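Local coordinates for protein alternansucrase (Leuconostoc mesenteroides, PDB 6HVG) that belongs to glycoside hydrolase family 70, pairing a large TIM-barrel-type family region with flanking choline-binding-type repeats, and holds a calcium ion, at residues K371-Y376 with M1359-E1364; S1299-Y1304 with G1330-S1335. All coordinates share one frame; numbering follows the deposited sequence.

Contact 1 (K371-Y376 with M1359-E1364); sequences KTAIEY and MPNGVE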
# COMPACT_ATOMS: atom_id res chain seq x y z
N LYS A 371 -8.55 43.64 -21.42
CA LYS A 371 -8.67 44.63 -20.37
C LYS A 371 -7.31 45.29 -20.19
O LYS A 371 -6.26 44.66 -20.34
CB LYS A 371 -9.05 43.98 -19.04
CG LYS A 371 -10.10 42.86 -19.12
CD LYS A 371 -10.01 41.94 -17.90
CE LYS A 371 -10.83 40.67 -18.09
NZ LYS A 371 -12.27 40.87 -17.76
N THR A 372 -7.31 46.55 -19.81
CA THR A 372 -6.07 47.29 -19.60
C THR A 372 -5.34 46.91 -18.30
O THR A 372 -4.17 47.22 -18.14
CB THR A 372 -6.33 48.80 -19.71
OG1 THR A 372 -5.09 49.50 -19.72
CG2 THR A 372 -7.23 49.30 -18.59
N ALA A 373 -6.05 46.23 -17.39
CA ALA A 373 -5.52 45.78 -16.09
C ALA A 373 -4.92 46.91 -15.27
O ALA A 373 -3.94 46.73 -14.55
CB ALA A 373 -4.50 44.69 -16.26
N ILE A 374 -5.54 48.08 -15.41
CA ILE A 374 -5.24 49.28 -14.66
C ILE A 374 -6.16 49.36 -13.43
O ILE A 374 -5.74 49.79 -12.36
CB ILE A 374 -5.47 50.51 -15.56
CG1 ILE A 374 -4.49 50.51 -16.74
CG2 ILE A 374 -5.37 51.82 -14.79
CD1 ILE A 374 -3.04 50.39 -16.37
N GLU A 375 -7.41 48.95 -13.61
CA GLU A 375 -8.36 48.92 -12.52
C GLU A 375 -8.07 47.83 -11.51
O GLU A 375 -7.91 46.66 -11.88
CB GLU A 375 -9.77 48.70 -13.05
CG GLU A 375 -10.25 49.88 -13.89
CD GLU A 375 -11.73 49.81 -14.23
OE1 GLU A 375 -12.46 49.12 -13.48
OE2 GLU A 375 -12.13 50.43 -15.25
N TYR A 376 -8.01 48.21 -10.24
CA TYR A 376 -7.82 47.23 -9.19
C TYR A 376 -9.03 46.30 -9.13
O TYR A 376 -10.13 46.75 -9.22
CB TYR A 376 -7.57 47.90 -7.86
CG TYR A 376 -6.22 48.60 -7.80
CD1 TYR A 376 -5.03 47.91 -8.05
CD2 TYR A 376 -6.13 49.95 -7.46
CE1 TYR A 376 -3.80 48.55 -7.97
CE2 TYR A 376 -4.91 50.60 -7.40
CZ TYR A 376 -3.74 49.90 -7.63
OH TYR A 376 -2.51 50.54 -7.56
N MET A 1359 0.52 41.91 -12.92
CA MET A 1359 -0.01 42.87 -13.87
C MET A 1359 0.06 44.28 -13.30
O MET A 1359 0.54 44.48 -12.19
CB MET A 1359 -1.42 42.46 -14.27
CG MET A 1359 -1.48 41.03 -14.82
SD MET A 1359 -2.98 40.76 -15.77
CE MET A 1359 -3.66 39.25 -15.13
N PRO A 1360 -0.34 45.30 -14.06
CA PRO A 1360 -0.20 46.65 -13.51
C PRO A 1360 -1.08 46.86 -12.26
O PRO A 1360 -0.75 47.70 -11.43
CB PRO A 1360 -0.67 47.55 -14.64
CG PRO A 1360 -0.58 46.73 -15.88
CD PRO A 1360 -0.78 45.31 -15.46
N ASN A 1361 -2.17 46.11 -12.15
CA ASN A 1361 -3.01 46.12 -10.97
C ASN A 1361 -2.62 45.06 -9.95
O ASN A 1361 -3.34 44.83 -8.97
CB ASN A 1361 -4.49 45.96 -11.34
CG ASN A 1361 -4.77 44.67 -12.05
OD1 ASN A 1361 -3.89 43.83 -12.20
ND2 ASN A 1361 -5.98 44.52 -12.53
N GLY A 1362 -1.48 44.40 -10.17
CA GLY A 1362 -0.87 43.50 -9.16
C GLY A 1362 -1.38 42.08 -9.16
O GLY A 1362 -0.91 41.26 -8.37
N VAL A 1363 -2.32 41.79 -10.06
CA VAL A 1363 -2.88 40.46 -10.20
C VAL A 1363 -1.80 39.53 -10.75
O VAL A 1363 -1.09 39.86 -11.71
CB VAL A 1363 -4.07 40.46 -11.19
CG1 VAL A 1363 -4.58 39.05 -11.42
CG2 VAL A 1363 -5.21 41.32 -10.67
N GLU A 1364 -1.69 38.36 -10.14
CA GLU A 1364 -0.74 37.34 -10.59
C GLU A 1364 -1.36 36.54 -11.73
O GLU A 1364 -2.54 36.14 -11.66
CB GLU A 1364 -0.31 36.50 -9.36
CG GLU A 1364 -0.07 35.02 -9.52
CD GLU A 1364 0.35 34.38 -8.19
OE1 GLU A 1364 0.93 35.08 -7.33
OE2 GLU A 1364 0.12 33.17 -7.99

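Contact 2 (S1299-Y1304 with G1330-S1335); sequences SGVKYY and GYMVRS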
# COMPACT_ATOMS: atom_id res chain seq x y z
N SER A 1299 2.92 55.67 -2.42
CA SER A 1299 3.91 54.66 -2.80
C SER A 1299 3.32 53.41 -3.47
O SER A 1299 3.91 52.89 -4.42
CB SER A 1299 4.75 54.26 -1.58
OG SER A 1299 5.47 55.39 -1.09
N GLY A 1300 2.18 52.93 -3.00
CA GLY A 1300 1.59 51.72 -3.56
C GLY A 1300 0.43 51.18 -2.76
O GLY A 1300 -0.13 51.87 -1.91
N VAL A 1301 0.07 49.91 -3.00
CA VAL A 1301 -1.07 49.29 -2.32
C VAL A 1301 -0.62 48.42 -1.15
O VAL A 1301 0.36 47.71 -1.24
CB VAL A 1301 -1.89 48.45 -3.28
CG1 VAL A 1301 -3.17 47.98 -2.64
CG2 VAL A 1301 -2.21 49.26 -4.52
N LYS A 1302 -1.33 48.54 -0.04
CA LYS A 1302 -1.07 47.76 1.16
C LYS A 1302 -2.29 46.89 1.45
O LYS A 1302 -3.38 47.17 0.95
CB LYS A 1302 -0.81 48.69 2.34
CG LYS A 1302 0.37 49.63 2.12
CD LYS A 1302 0.72 50.45 3.34
CE LYS A 1302 -0.38 51.44 3.67
NZ LYS A 1302 0.02 52.14 4.90
N TYR A 1303 -2.11 45.86 2.28
CA TYR A 1303 -3.24 45.02 2.69
C TYR A 1303 -3.15 44.66 4.15
O TYR A 1303 -2.07 44.42 4.65
CB TYR A 1303 -3.30 43.74 1.86
CG TYR A 1303 -4.34 42.76 2.36
CD1 TYR A 1303 -5.67 42.86 1.97
CD2 TYR A 1303 -4.00 41.74 3.22
CE1 TYR A 1303 -6.63 41.98 2.45
CE2 TYR A 1303 -4.93 40.85 3.68
CZ TYR A 1303 -6.24 40.96 3.31
OH TYR A 1303 -7.14 40.03 3.77
N TYR A 1304 -4.29 44.66 4.83
CA TYR A 1304 -4.36 44.28 6.23
C TYR A 1304 -5.30 43.07 6.37
O TYR A 1304 -6.42 43.09 5.85
CB TYR A 1304 -4.85 45.45 7.08
CG TYR A 1304 -3.81 46.51 7.29
CD1 TYR A 1304 -3.51 47.45 6.29
CD2 TYR A 1304 -3.13 46.59 8.48
CE1 TYR A 1304 -2.54 48.42 6.49
CE2 TYR A 1304 -2.17 47.57 8.69
CZ TYR A 1304 -1.88 48.47 7.71
OH TYR A 1304 -0.91 49.38 7.97
N GLY A 1330 6.02 45.99 2.46
CA GLY A 1330 4.59 45.94 2.74
C GLY A 1330 3.75 46.41 1.56
O GLY A 1330 2.58 46.74 1.74
N TYR A 1331 4.33 46.41 0.37
CA TYR A 1331 3.68 46.95 -0.82
C TYR A 1331 3.46 45.88 -1.88
O TYR A 1331 4.36 45.12 -2.18
CB TYR A 1331 4.49 48.12 -1.42
CG TYR A 1331 4.37 49.40 -0.63
CD1 TYR A 1331 3.17 50.10 -0.61
CD2 TYR A 1331 5.43 49.91 0.12
CE1 TYR A 1331 3.04 51.27 0.11
CE2 TYR A 1331 5.30 51.08 0.85
CZ TYR A 1331 4.11 51.74 0.84
OH TYR A 1331 3.96 52.90 1.55
N MET A 1332 2.26 45.84 -2.42
CA MET A 1332 1.91 44.98 -3.53
C MET A 1332 2.87 45.21 -4.68
O MET A 1332 3.24 46.35 -4.97
CB MET A 1332 0.48 45.31 -3.98
CG MET A 1332 -0.03 44.56 -5.17
SD MET A 1332 -1.65 45.14 -5.70
CE MET A 1332 -2.65 44.61 -4.33
N VAL A 1333 3.29 44.13 -5.32
CA VAL A 1333 4.16 44.22 -6.50
C VAL A 1333 3.29 44.37 -7.72
O VAL A 1333 2.31 43.63 -7.87
CB VAL A 1333 5.04 42.95 -6.64
CG1 VAL A 1333 5.69 42.86 -8.01
CG2 VAL A 1333 6.09 42.91 -5.52
N ARG A 1334 3.64 45.32 -8.58
CA ARG A 1334 2.85 45.64 -9.76
C ARG A 1334 3.76 46.02 -10.91
O ARG A 1334 4.77 46.67 -10.69
CB ARG A 1334 1.93 46.84 -9.45
CG ARG A 1334 1.02 46.67 -8.23
CD ARG A 1334 0.12 47.87 -8.00
NE ARG A 1334 0.90 49.01 -7.55
CZ ARG A 1334 0.85 50.24 -8.06
NH1 ARG A 1334 0.01 50.54 -9.04
NH2 ARG A 1334 1.65 51.16 -7.56
N SER A 1335 3.40 45.69 -12.13
CA SER A 1335 4.24 46.02 -13.27
C SER A 1335 4.08 47.48 -13.65
O SER A 1335 2.97 48.04 -13.63
CB SER A 1335 3.94 45.11 -14.47
OG SER A 1335 2.64 45.33 -15.01
O HOH W 1 2.02 48.94 -4.87
O HOH W 2 0.81 45.45 3.18

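Contact 1 (K371-Y376 with M1359-E1364)
Ala373 and Pro1360 form the apolar centre of this contact, between a loop that follows strand 370-371 and the type I beta turn Met1359-Gly1362. That turn follows strand 1354-1357, in a region of short strands and loops that carries cell-wall-binding repeats. The Ala373 methyl carbon CB lies 3.9 Å from Pro1360 CD. Ala373 CB also faces the sulfur of Met1359, at a looser distance. Ile374 adds its CD1 to the patch. Its CB points away from the turn, but CG1 is anti to the carbonyl carbon and CD1 beyond it reaches Pro1360 CB at 4.1 Å. The two side chains cross at about a right angle. Phe360 of strand 360-363 touches Ala373, Met1359 and Pro1360, and so joins both loops to that strand.

Outward from this patch the contact turns polar. The carbonyl oxygen of Ala373 lies 3.4 Å from Pro1360 CB and 3.0 Å from the backbone N of Asn1361. Tyr376 passes alongside Asn1361 in the opposite direction. Its ring edge meets the backbone carbonyl of Asn1361, with CD1 3.6 Å from that O, and the oxygen lies in the ring plane. The Tyr376 ring also stacks with that of Phe378.

Asn1361 is buried and its amide spans the two loops. CG lies between the backbone N and the carbonyl carbon (chi1 60°). OD1 accepts a weak bond from Val1363 N. ND2 donates to Glu375 O at 3.0 Å in a nearly straight bond, 172° at the hydrogen. The acceptor lies in the amide plane, whereas ND2 is tilted 33° from the carbonyl plane of Glu375.

Contact 2 (S1299-Y1304 with G1330-S1335)
Tyr1331, Val1301 and Met1332 have the most surface buried where the start of strand 1301-1304 meets the loop 1330-1335. The two backbones run at a steep angle, 109° apart by their end-to-end directions. They are joined by one direct backbone hydrogen bond, from Met1332 N to Val1301 O at 2.9 Å. The same oxygen also receives a CA-H...O contact from Tyr1331.

The Tyr1331 ring lies against the backbone of Gly1300, with CE1 3.6 Å from Gly1300 N. Lys1302 runs beside the tyrosine in the same direction, its CG 3.7 Å from CE1. At the far end, Ser1299 CB touches OH and CZ. The hydroxyl itself is hydrogen-bonded to Asp1297, which also accepts a bond from Gly1300 N.

Val1301 and Met1332 lie side by side and point the same way. The methionine chain extends with CG anti to the backbone N (chi1 177°), then bends at chi3, and its CE meets Val1301 CG1 at 3.8 Å.

A water joins three groups: it accepts from Val1301 N and Arg1334 NE and donates to Met1332 O. It thus links the strand backbone to the loop and ties the arginine to both.

Strand 1301-1304 pairs antiparallel with strand 1294-1296 as a beta hairpin, consistent with the short hairpins of choline-binding-type repeats. Met1332 packs on Phe1294 of that partner strand and on Tyr1324 and Phe1326 of strand 1323-1326.

In the fold
The centres of contact 1 and contact 2 are 12 Å apart, and about 47 Å from the centre of the chain. Along the sequence the order is 371-376, 1299-1304, 1330-1335, 1359-1364, so both halves of contact 2 fall between those of contact 1. The contacts touch directly: Met1359 O and Ser1335 N are 3.1 Å apart, a probable hydrogen bond, and Tyr376 OH packs against Val1301 CG2. Contact 2 is local, joining successive short-strand units. Contact 1 brings together segments 983 residues apart, so loops of two distant, repeat-bearing parts of the chain meet here.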